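Local coordinates for protein NADH kinase POS5, mitochondrial (Saccharomyces cerevisiae, PDB 3AFO) that phosphorylates NADH, and about half as readily NAD(+), with ATP in mitochondria, supplying NADPH as cellular reductant and for defence against oxidation, at residues 20-25 and 33-38; 59-64 and 156-161; 198-203 and 302-307. One frame throughout, in Å; residues are numbered along the deposited sequence.

Contact 1 (20-25 and 33-38); sequences SSADFV and QSLIWQ
With CG anti to its backbone N (chi1 173°), L35 reaches over to the neighbouring strand, while F24, its CG beside the backbone N (chi1 -70°), lies alongside it pointing the same way. The CD1 methyl of L35 thus becomes the meeting point of this side of the hairpin: it touches F24 CE1 at 3.6 Å and presses on A22 CB at 3.3 Å, closer than usual van der Waals contact. The same methyl sits over one face of the W37 indole, offset toward its rim, and A22 CB also meets W37 CE3 at 3.7 Å. On the face that carries D23, V25, S34 and I36, the V25 and I36 side chains cross obliquely, CG2 to CD1 at 3.8 Å. Between the two layers the antiparallel strands are laced at the hydrogen-bonded pair D23–I36, where D23 N donates to I36 O (2.8 Å) and I36 N returns an almost straight bond to D23 O (176°). At V25–S34, S34 N binds V25 O firmly, but the reverse bond is weak. Beyond A22 and W37 a water donates to S21 O and accepts from Q38 N. The hairpin adds to an antiparallel sheet: strand 33-36 pairs with strand 174-186, Q33 and L35 bonding by their backbones to C175 and A173; F24 stacks on Y355, and W37 NE1 donates to V168 O of helix 161-169.

Contact 2 (59-64 and 156-161); sequences MVEFIT and FDFKEH
Apolar and aromatic contacts carry most of this junction between helix 53-69 and the 3-10 turn that leads from strand 156-157 into helix 161-169. F62, with CG anti to its backbone N (chi1 -172°), swings its ring past H161 in the opposite direction. H161 CD2 comes in at the edge of the phenyl ring, 3.6 Å from F62 CD1, and the ring planes are inclined at 79°. F158 extends its ring toward the helix, CE1 meeting F62 CB at 3.9 Å in the F158 ring plane. F62 also touches I46 and H161 touches F145, so two helical elements meet over strands 43-48 and 142-146 of the N-terminal domain's parallel sheet.

Polar approaches come from E61, whose extended chain brings its carboxylate to the rims of F158 and H161. OE1 lies in the plane of the F158 ring, 3.7 Å from CE2, and OE2 is 3.6 Å from H161 CE1.

Hydrogen bonds within 156-161 fix the turn and the imidazole. H161 ND1 donates to F158 O at 2.8 Å, with the oxygen in the imidazole plane; F158 O also accepts from H161 N, so two donors grip it. The imidazole takes the crowded chi1 position (73°), which puts ND1 over one face of the F158 ring, toward its rim. D157 OD1 accepts from K159 N in an Asx turn. An alanine in place of H161 would lose the ND1 bond and would probably loosen both the turn and its packing on F62.

With ND1 committed as donor, any second proton would sit on NE2; E61 OE2, 4.3 Å from H161 NE2 and not in direct contact, may somewhat stabilise such a charged form.

Contact 3 (198-203 and 302-307); sequences AMNDIF and SVDGIP. With NAI (1,4-dihydronicotinamide adenine dinucleotide), chain C.
Hydrogen bonds to one carboxylate dominate the contact. D304, its CG beside the backbone N (chi1 -67°), reaches across to three successive amides: M199 N gives a nearly straight bond to the syn lone pair of OD2 (2.8 Å), N200 N meets OD1 from above the carboxylate plane, and D201 N approaches the same OD1 nearly along its C-O axis. D304 N answers by donating to D201 O at 2.9 Å. Further along, the hydrogen-bonded pair F203–S302 exchanges two backbone bonds, F203 N to S302 O and S302 N to F203 O.

Among the carbon contacts, S302 CB sits over one face of the F203 ring in a CH-pi contact, 3.8 Å from its centroid. On the side of the sheet bearing I202 and V303, V303 CG1 packs against A198 CB at 3.9 Å.

Ligand contacts come from D201, held with CG in the crowded position (chi1 46°). Its OD2 accepts a very short 2.5 Å bond from NAI O2D, while OD1 lies 2.7 Å from NAI O3D, both hydroxyls of the nicotinamide ribose. D201 OD1 and D304 OD1 are 4.1 Å apart; the amides bound to D304 would probably ease their repulsion.

A type I' turn from V303 to I306 joins antiparallel strands 299-303 and 306-311, and G305 N lies against C3D of that ribose: a hairpin end completing the NADH pocket, to which D124 and S246 also contribute hydrogen bonds.

Overall arrangement
Contact 3 is the most central, its centre about 9 Å from that of the chain, against about 20 Å for contacts 1 and 2; contacts 2 and 3 are both buried, contact 1 only partly. Contact 1 joins neighbours in sequence as a hairpin; contacts 2 and 3 bring together residues more than 90 positions apart. The paired segments differ, but helix 161-169 begins in contact 2 and receives W37 of contact 1, and strand 174-186 borders contacts 1 and 3. The chemistry follows: backbone pairing with packing on both sides in contact 1, rings without hydrogen bonds between segments in contact 2, and buried carboxylates serving backbone and ligand in contact 3.

Contact 1 (20-25 and 33-38)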
loop_
_atom_site.group_PDB
_atom_site.type_symbol
_atom_site.label_atom_id
_atom_site.label_comp_id
_atom_site.label_asym_id
_atom_site.label_seq_id
_atom_site.Cartn_x
_atom_site.Cartn_y
_atom_site.Cartn_z
ATOM N N SER A 20 -17.755 0.498 -43.309
ATOM C CA SER A 20 -18.545 -0.709 -43.120
ATOM C C SER A 20 -18.387 -1.169 -41.675
ATOM O O SER A 20 -17.336 -1.700 -41.298
ATOM C CB SER A 20 -18.088 -1.811 -44.082
ATOM O OG SER A 20 -16.720 -2.137 -43.905
ATOM N N SER A 21 -19.416 -0.947 -40.860
ATOM C CA SER A 21 -19.408 -1.453 -39.492
ATOM C C SER A 21 -19.456 -2.980 -39.541
ATOM O O SER A 21 -20.320 -3.564 -40.198
ATOM C CB SER A 21 -20.580 -0.896 -38.682
ATOM O OG SER A 21 -21.822 -1.191 -39.301
ATOM N N ALA A 22 -18.503 -3.617 -38.870
ATOM C CA ALA A 22 -18.422 -5.068 -38.842
ATOM C C ALA A 22 -19.446 -5.661 -37.886
ATOM O O ALA A 22 -20.143 -4.939 -37.176
ATOM C CB ALA A 22 -17.025 -5.500 -38.462
ATOM N N ASP A 23 -19.543 -6.982 -37.893
ATOM C CA ASP A 23 -20.364 -7.694 -36.931
ATOM C C ASP A 23 -19.492 -8.320 -35.851
ATOM O O ASP A 23 -18.348 -8.709 -36.114
ATOM C CB ASP A 23 -21.205 -8.768 -37.626
ATOM C CG ASP A 23 -22.625 -8.311 -37.881
ATOM O OD1 ASP A 23 -23.379 -8.137 -36.892
ATOM O OD2 ASP A 23 -22.985 -8.127 -39.065
ATOM N N PHE A 24 -20.041 -8.408 -34.642
ATOM C CA PHE A 24 -19.337 -8.999 -33.509
ATOM C C PHE A 24 -20.147 -10.105 -32.844
ATOM O O PHE A 24 -20.858 -9.875 -31.863
ATOM C CB PHE A 24 -18.926 -7.926 -32.500
ATOM C CG PHE A 24 -17.835 -7.023 -32.993
ATOM C CD1 PHE A 24 -16.513 -7.457 -33.022
ATOM C CD2 PHE A 24 -18.125 -5.735 -33.427
ATOM C CE1 PHE A 24 -15.498 -6.622 -33.476
ATOM C CE2 PHE A 24 -17.115 -4.890 -33.886
ATOM C CZ PHE A 24 -15.796 -5.337 -33.909
ATOM N N VAL A 25 -20.021 -11.307 -33.395
ATOM C CA VAL A 25 -20.726 -12.493 -32.907
ATOM C C VAL A 25 -20.022 -13.025 -31.651
ATOM O O VAL A 25 -18.787 -13.097 -31.600
ATOM C CB VAL A 25 -20.786 -13.591 -34.006
ATOM C CG1 VAL A 25 -21.625 -14.788 -33.557
ATOM C CG2 VAL A 25 -21.329 -13.017 -35.313
ATOM N N GLN A 33 -15.088 -11.535 -28.955
ATOM C CA GLN A 33 -16.088 -11.462 -30.014
ATOM C C GLN A 33 -15.439 -11.710 -31.373
ATOM O O GLN A 33 -14.390 -11.147 -31.680
ATOM C CB GLN A 33 -16.780 -10.095 -30.006
ATOM C CG GLN A 33 -17.854 -9.931 -28.941
ATOM C CD GLN A 33 -17.299 -9.940 -27.533
ATOM O OE1 GLN A 33 -16.369 -9.198 -27.214
ATOM N NE2 GLN A 33 -17.859 -10.791 -26.686
ATOM N N SER A 34 -16.066 -12.560 -32.177
ATOM C CA SER A 34 -15.644 -12.796 -33.554
ATOM C C SER A 34 -15.865 -11.556 -34.410
ATOM O O SER A 34 -16.954 -10.977 -34.404
ATOM C CB SER A 34 -16.424 -13.973 -34.132
ATOM O OG SER A 34 -16.214 -15.117 -33.328
ATOM N N LEU A 35 -14.824 -11.135 -35.124
ATOM C CA LEU A 35 -14.927 -10.018 -36.054
ATOM C C LEU A 35 -15.278 -10.544 -37.459
ATOM O O LEU A 35 -14.444 -11.135 -38.140
ATOM C CB LEU A 35 -13.620 -9.211 -36.071
ATOM C CG LEU A 35 -13.418 -8.070 -37.083
ATOM C CD1 LEU A 35 -14.463 -6.997 -36.948
ATOM C CD2 LEU A 35 -12.039 -7.458 -36.944
ATOM N N ILE A 36 -16.524 -10.344 -37.866
ATOM C CA ILE A 36 -16.999 -10.837 -39.160
ATOM C C ILE A 36 -17.470 -9.647 -39.981
ATOM O O ILE A 36 -18.373 -8.909 -39.575
ATOM C CB ILE A 36 -18.095 -11.945 -39.002
ATOM C CG1 ILE A 36 -17.522 -13.136 -38.221
ATOM C CG2 ILE A 36 -18.598 -12.435 -40.378
ATOM C CD1 ILE A 36 -18.551 -14.082 -37.644
ATOM N N TRP A 37 -16.815 -9.446 -41.118
ATOM C CA TRP A 37 -17.100 -8.320 -41.988
ATOM C C TRP A 37 -18.387 -8.569 -42.774
ATOM O O TRP A 37 -18.481 -9.546 -43.519
ATOM C CB TRP A 37 -15.916 -8.077 -42.932
ATOM C CG TRP A 37 -14.628 -7.787 -42.195
ATOM C CD1 TRP A 37 -13.587 -8.647 -41.981
ATOM C CD2 TRP A 37 -14.266 -6.555 -41.561
ATOM N NE1 TRP A 37 -12.594 -8.025 -41.254
ATOM C CE2 TRP A 37 -12.985 -6.738 -40.989
ATOM C CE3 TRP A 37 -14.896 -5.310 -41.429
ATOM C CZ2 TRP A 37 -12.328 -5.724 -40.292
ATOM C CZ3 TRP A 37 -14.242 -4.305 -40.739
ATOM C CH2 TRP A 37 -12.972 -4.516 -40.179
ATOM N N GLN A 38 -19.385 -7.708 -42.581
ATOM C CA GLN A 38 -20.612 -7.798 -43.383
ATOM C C GLN A 38 -20.338 -7.343 -44.823
ATOM O O GLN A 38 -20.584 -8.100 -45.762
ATOM C CB GLN A 38 -21.787 -7.044 -42.754
ATOM C CG GLN A 38 -23.129 -7.452 -43.382
ATOM C CD GLN A 38 -24.335 -6.808 -42.728
ATOM O OE1 GLN A 38 -24.441 -5.580 -42.637
ATOM N NE2 GLN A 38 -25.272 -7.639 -42.290
HETATM O O HOH W 1 -18.894 -4.955 -41.846
#

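Contact 2 (59-64 and 156-161)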
loop_
_atom_site.group_PDB
_atom_site.type_symbol
_atom_site.label_atom_id
_atom_site.label_comp_id
_atom_site.label_asym_id
_atom_site.label_seq_id
_atom_site.Cartn_x
_atom_site.Cartn_y
_atom_site.Cartn_z
ATOM N N MET A 59 5.490 1.065 -41.504
ATOM C CA MET A 59 4.341 1.587 -42.247
ATOM C C MET A 59 4.510 1.364 -43.757
ATOM O O MET A 59 3.607 0.860 -44.425
ATOM C CB MET A 59 4.131 3.067 -41.952
ATOM C CG MET A 59 2.938 3.670 -42.677
ATOM S SD MET A 59 2.720 5.397 -42.284
ATOM C CE MET A 59 1.547 5.212 -40.937
ATOM N N VAL A 60 5.676 1.728 -44.278
ATOM C CA VAL A 60 5.978 1.535 -45.695
ATOM C C VAL A 60 5.904 0.055 -46.067
ATOM O O VAL A 60 5.304 -0.311 -47.084
ATOM C CB VAL A 60 7.345 2.167 -46.059
ATOM C CG1 VAL A 60 7.760 1.836 -47.496
ATOM C CG2 VAL A 60 7.276 3.664 -45.864
ATOM N N GLU A 61 6.481 -0.798 -45.221
ATOM C CA GLU A 61 6.473 -2.243 -45.440
ATOM C C GLU A 61 5.056 -2.830 -45.366
ATOM O O GLU A 61 4.703 -3.742 -46.131
ATOM C CB GLU A 61 7.410 -2.920 -44.433
ATOM C CG GLU A 61 7.625 -4.409 -44.635
ATOM C CD GLU A 61 8.502 -5.035 -43.544
ATOM O OE1 GLU A 61 9.260 -4.302 -42.871
ATOM O OE2 GLU A 61 8.429 -6.269 -43.359
ATOM N N PHE A 62 4.239 -2.310 -44.454
ATOM C CA PHE A 62 2.885 -2.812 -44.318
ATOM C C PHE A 62 2.024 -2.422 -45.523
ATOM O O PHE A 62 1.317 -3.256 -46.078
ATOM C CB PHE A 62 2.249 -2.322 -43.011
ATOM C CG PHE A 62 0.924 -2.947 -42.720
ATOM C CD1 PHE A 62 0.816 -4.320 -42.538
ATOM C CD2 PHE A 62 -0.218 -2.164 -42.612
ATOM C CE1 PHE A 62 -0.433 -4.918 -42.258
ATOM C CE2 PHE A 62 -1.456 -2.749 -42.333
ATOM C CZ PHE A 62 -1.559 -4.128 -42.162
ATOM N N ILE A 63 2.105 -1.155 -45.914
ATOM C CA ILE A 63 1.373 -0.609 -47.055
ATOM C C ILE A 63 1.767 -1.300 -48.368
ATOM O O ILE A 63 0.905 -1.582 -49.211
ATOM C CB ILE A 63 1.591 0.915 -47.160
ATOM C CG1 ILE A 63 0.952 1.621 -45.956
ATOM C CG2 ILE A 63 1.030 1.466 -48.484
ATOM C CD1 ILE A 63 1.296 3.089 -45.821
ATOM N N THR A 64 3.066 -1.562 -48.526
ATOM C CA THR A 64 3.596 -2.335 -49.661
ATOM C C THR A 64 2.929 -3.716 -49.720
ATOM O O THR A 64 2.415 -4.121 -50.772
ATOM C CB THR A 64 5.153 -2.410 -49.619
ATOM O OG1 THR A 64 5.691 -1.090 -49.755
ATOM C CG2 THR A 64 5.733 -3.289 -50.746
ATOM N N PHE A 156 0.454 -7.789 -30.825
ATOM C CA PHE A 156 1.195 -8.408 -31.930
ATOM C C PHE A 156 2.537 -7.768 -32.201
ATOM O O PHE A 156 2.672 -6.543 -32.218
ATOM C CB PHE A 156 0.377 -8.367 -33.234
ATOM C CG PHE A 156 -0.967 -9.017 -33.122
ATOM C CD1 PHE A 156 -1.080 -10.397 -33.144
ATOM C CD2 PHE A 156 -2.116 -8.246 -32.959
ATOM C CE1 PHE A 156 -2.325 -11.010 -33.011
ATOM C CE2 PHE A 156 -3.356 -8.847 -32.822
ATOM C CZ PHE A 156 -3.459 -10.230 -32.858
ATOM N N ASP A 157 3.522 -8.623 -32.439
ATOM C CA ASP A 157 4.803 -8.217 -32.993
ATOM C C ASP A 157 4.550 -7.865 -34.453
ATOM O O ASP A 157 3.862 -8.602 -35.141
ATOM C CB ASP A 157 5.762 -9.410 -32.923
ATOM C CG ASP A 157 7.212 -9.024 -33.158
ATOM O OD1 ASP A 157 7.503 -8.178 -34.042
ATOM O OD2 ASP A 157 8.077 -9.595 -32.458
ATOM N N PHE A 158 5.122 -6.762 -34.929
ATOM C CA PHE A 158 4.962 -6.375 -36.341
ATOM C C PHE A 158 5.429 -7.446 -37.338
ATOM O O PHE A 158 4.931 -7.494 -38.466
ATOM C CB PHE A 158 5.617 -5.021 -36.658
ATOM C CG PHE A 158 5.526 -4.637 -38.128
ATOM C CD1 PHE A 158 4.320 -4.198 -38.672
ATOM C CD2 PHE A 158 6.637 -4.755 -38.968
ATOM C CE1 PHE A 158 4.221 -3.859 -40.035
ATOM C CE2 PHE A 158 6.549 -4.429 -40.328
ATOM C CZ PHE A 158 5.331 -3.979 -40.861
ATOM N N LYS A 159 6.386 -8.273 -36.911
ATOM C CA LYS A 159 6.881 -9.407 -37.697
ATOM C C LYS A 159 5.757 -10.318 -38.166
ATOM O O LYS A 159 5.839 -10.908 -39.246
ATOM C CB LYS A 159 7.882 -10.238 -36.884
ATOM C CG LYS A 159 9.349 -9.924 -37.147
ATOM C CD LYS A 159 9.817 -8.681 -36.412
ATOM C CE LYS A 159 11.332 -8.689 -36.257
ATOM N NZ LYS A 159 11.850 -7.426 -35.641
ATOM N N GLU A 160 4.710 -10.424 -37.346
ATOM C CA GLU A 160 3.585 -11.321 -37.619
ATOM C C GLU A 160 2.541 -10.698 -38.558
ATOM O O GLU A 160 1.477 -11.278 -38.744
ATOM C CB GLU A 160 2.862 -11.735 -36.325
ATOM C CG GLU A 160 3.689 -11.800 -35.030
ATOM C CD GLU A 160 2.824 -12.194 -33.822
ATOM O OE1 GLU A 160 2.108 -13.220 -33.914
ATOM O OE2 GLU A 160 2.851 -11.487 -32.791
ATOM N N HIS A 161 2.826 -9.527 -39.131
ATOM C CA HIS A 161 1.774 -8.718 -39.785
ATOM C C HIS A 161 1.014 -9.373 -40.949
ATOM O O HIS A 161 -0.196 -9.169 -41.069
ATOM C CB HIS A 161 2.277 -7.319 -40.172
ATOM C CG HIS A 161 3.212 -7.301 -41.344
ATOM N ND1 HIS A 161 4.583 -7.365 -41.208
ATOM C CD2 HIS A 161 2.970 -7.194 -42.675
ATOM C CE1 HIS A 161 5.145 -7.314 -42.404
ATOM N NE2 HIS A 161 4.188 -7.216 -43.311
#

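Contact 3 (198-203 and 302-307)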
loop_
_atom_site.group_PDB
_atom_site.type_symbol
_atom_site.label_atom_id
_atom_site.label_comp_id
_atom_site.label_asym_id
_atom_site.label_seq_id
_atom_site.Cartn_x
_atom_site.Cartn_y
_atom_site.Cartn_z
ATOM N N ALA A 198 -12.262 8.678 -23.265
ATOM C CA ALA A 198 -11.071 8.065 -22.674
ATOM C C ALA A 198 -11.084 6.555 -22.782
ATOM O O ALA A 198 -12.063 5.901 -22.421
ATOM C CB ALA A 198 -10.911 8.487 -21.206
ATOM N N MET A 199 -9.968 6.004 -23.251
ATOM C CA MET A 199 -9.770 4.562 -23.274
ATOM C C MET A 199 -9.056 4.086 -21.996
ATOM O O MET A 199 -9.335 2.996 -21.488
ATOM C CB MET A 199 -8.949 4.207 -24.513
ATOM C CG MET A 199 -8.480 2.807 -24.605
ATOM S SD MET A 199 -7.805 2.529 -26.255
ATOM C CE MET A 199 -7.518 0.781 -26.115
ATOM N N ASN A 200 -8.133 4.914 -21.515
ATOM C CA ASN A 200 -7.338 4.649 -20.316
ATOM C C ASN A 200 -7.925 5.345 -19.105
ATOM O O ASN A 200 -8.394 4.704 -18.149
ATOM C CB ASN A 200 -5.920 5.189 -20.506
ATOM C CG ASN A 200 -4.878 4.118 -20.713
ATOM O OD1 ASN A 200 -3.682 4.431 -20.714
ATOM N ND2 ASN A 200 -5.293 2.867 -20.887
ATOM N N ASP A 201 -7.858 6.669 -19.131
ATOM C CA ASP A 201 -8.164 7.438 -17.949
ATOM C C ASP A 201 -8.441 8.906 -18.168
ATOM O O ASP A 201 -8.140 9.478 -19.224
ATOM C CB ASP A 201 -7.034 7.281 -16.916
ATOM C CG ASP A 201 -5.645 7.424 -17.522
ATOM O OD1 ASP A 201 -5.448 8.223 -18.476
ATOM O OD2 ASP A 201 -4.732 6.733 -17.015
ATOM N N ILE A 202 -9.016 9.501 -17.130
ATOM C CA ILE A 202 -9.191 10.927 -17.008
ATOM C C ILE A 202 -8.542 11.297 -15.687
ATOM O O ILE A 202 -8.853 10.689 -14.645
ATOM C CB ILE A 202 -10.685 11.293 -16.989
ATOM C CG1 ILE A 202 -11.315 10.906 -18.336
ATOM C CG2 ILE A 202 -10.880 12.806 -16.672
ATOM C CD1 ILE A 202 -12.727 10.332 -18.239
ATOM N N PHE A 203 -7.639 12.271 -15.704
ATOM C CA PHE A 203 -7.006 12.673 -14.439
ATOM C C PHE A 203 -6.775 14.151 -14.251
ATOM O O PHE A 203 -6.659 14.906 -15.215
ATOM C CB PHE A 203 -5.737 11.845 -14.105
ATOM C CG PHE A 203 -4.619 11.959 -15.107
ATOM C CD1 PHE A 203 -3.641 12.941 -14.978
ATOM C CD2 PHE A 203 -4.501 11.043 -16.134
ATOM C CE1 PHE A 203 -2.588 13.020 -15.895
ATOM C CE2 PHE A 203 -3.437 11.119 -17.053
ATOM C CZ PHE A 203 -2.492 12.106 -16.931
ATOM N N SER A 302 -6.021 15.982 -17.842
ATOM C CA SER A 302 -5.558 15.154 -18.941
ATOM C C SER A 302 -6.502 13.996 -19.218
ATOM O O SER A 302 -7.142 13.464 -18.306
ATOM C CB SER A 302 -4.145 14.625 -18.671
ATOM O OG SER A 302 -3.266 15.694 -18.355
ATOM N N VAL A 303 -6.582 13.612 -20.489
ATOM C CA VAL A 303 -7.451 12.529 -20.924
ATOM C C VAL A 303 -6.566 11.614 -21.768
ATOM O O VAL A 303 -5.987 12.051 -22.777
ATOM C CB VAL A 303 -8.641 13.042 -21.776
ATOM C CG1 VAL A 303 -9.421 11.867 -22.366
ATOM C CG2 VAL A 303 -9.567 13.956 -20.973
ATOM N N ASP A 304 -6.439 10.359 -21.344
ATOM C CA ASP A 304 -5.465 9.413 -21.935
ATOM C C ASP A 304 -4.056 10.007 -22.068
ATOM O O ASP A 304 -3.338 9.719 -23.024
ATOM C CB ASP A 304 -5.978 8.868 -23.274
ATOM C CG ASP A 304 -7.201 8.000 -23.107
ATOM O OD1 ASP A 304 -7.425 7.537 -21.967
ATOM O OD2 ASP A 304 -7.944 7.770 -24.091
ATOM N N GLY A 305 -3.661 10.823 -21.093
ATOM C CA GLY A 305 -2.310 11.384 -21.071
ATOM C C GLY A 305 -2.146 12.712 -21.798
ATOM O O GLY A 305 -1.160 13.419 -21.577
ATOM N N ILE A 306 -3.125 13.059 -22.630
ATOM C CA ILE A 306 -3.112 14.300 -23.411
ATOM C C ILE A 306 -3.633 15.475 -22.590
ATOM O O ILE A 306 -4.797 15.482 -22.203
ATOM C CB ILE A 306 -3.925 14.138 -24.735
ATOM C CG1 ILE A 306 -3.309 13.029 -25.600
ATOM C CG2 ILE A 306 -3.974 15.457 -25.537
ATOM C CD1 ILE A 306 -1.833 13.290 -25.993
ATOM N N PRO A 307 -2.761 16.467 -22.303
ATOM C CA PRO A 307 -3.191 17.650 -21.551
ATOM C C PRO A 307 -4.298 18.350 -22.314
ATOM O O PRO A 307 -4.168 18.560 -23.520
ATOM C CB PRO A 307 -1.934 18.521 -21.516
ATOM C CG PRO A 307 -0.800 17.534 -21.669
ATOM C CD PRO A 307 -1.323 16.528 -22.635
HETATM P PA NAI C . 3.515 7.899 -21.923
HETATM O O1A NAI C . 4.490 7.219 -22.837
HETATM O O2A NAI C . 4.069 9.244 -21.206
HETATM O O5B NAI C . 3.101 6.993 -20.717
HETATM C C5B NAI C . 2.790 5.716 -21.002
HETATM C C4B NAI C . 3.578 4.816 -20.121
HETATM O O4B NAI C . 2.486 4.078 -19.510
HETATM C C3B NAI C . 4.213 3.920 -21.179
HETATM O O3B NAI C . 5.236 3.126 -20.575
HETATM C C2B NAI C . 3.013 3.063 -21.586
HETATM O O2B NAI C . 3.413 1.797 -22.097
HETATM C C1B NAI C . 2.314 2.844 -20.246
HETATM N N9A NAI C . 0.854 2.603 -20.430
HETATM C C8A NAI C . -0.036 3.407 -21.022
HETATM N N7A NAI C . -1.245 2.823 -20.987
HETATM C C5A NAI C . -1.124 1.658 -20.349
HETATM C C6A NAI C . -2.006 0.633 -20.002
HETATM N N6A NAI C . -3.321 0.679 -20.297
HETATM N N1A NAI C . -1.508 -0.437 -19.349
HETATM C C2A NAI C . -0.225 -0.533 -19.033
HETATM N N3A NAI C . 0.636 0.423 -19.348
HETATM C C4A NAI C . 0.217 1.520 -20.005
HETATM O O3 NAI C . 2.133 8.402 -22.693
HETATM P PN NAI C . 1.219 7.423 -23.580
HETATM O O1N NAI C . 2.003 6.209 -23.979
HETATM O O2N NAI C . 0.556 8.323 -24.547
HETATM O O5D NAI C . 0.068 6.861 -22.565
HETATM C C5D NAI C . -0.752 7.759 -21.836
HETATM C C4D NAI C . -0.956 7.225 -20.427
HETATM O O4D NAI C . 0.228 7.576 -19.675
HETATM C C3D NAI C . -2.051 7.951 -19.661
HETATM O O3D NAI C . -3.343 7.420 -19.986
HETATM C C2D NAI C . -1.656 7.632 -18.201
HETATM O O2D NAI C . -2.400 6.495 -17.735
HETATM C C1D NAI C . -0.152 7.250 -18.332
HETATM N N1N NAI C . 0.604 8.073 -17.376
HETATM C C2N NAI C . 1.247 7.411 -16.336
HETATM C C3N NAI C . 1.961 8.111 -15.378
HETATM C C7N NAI C . 2.667 7.308 -14.255
HETATM O O7N NAI C . 3.352 7.851 -13.391
HETATM N N7N NAI C . 2.487 6.004 -14.306
HETATM C C4N NAI C . 2.033 9.507 -15.468
HETATM C C5N NAI C . 1.384 10.198 -16.512
HETATM C C6N NAI C . 0.657 9.493 -17.473
#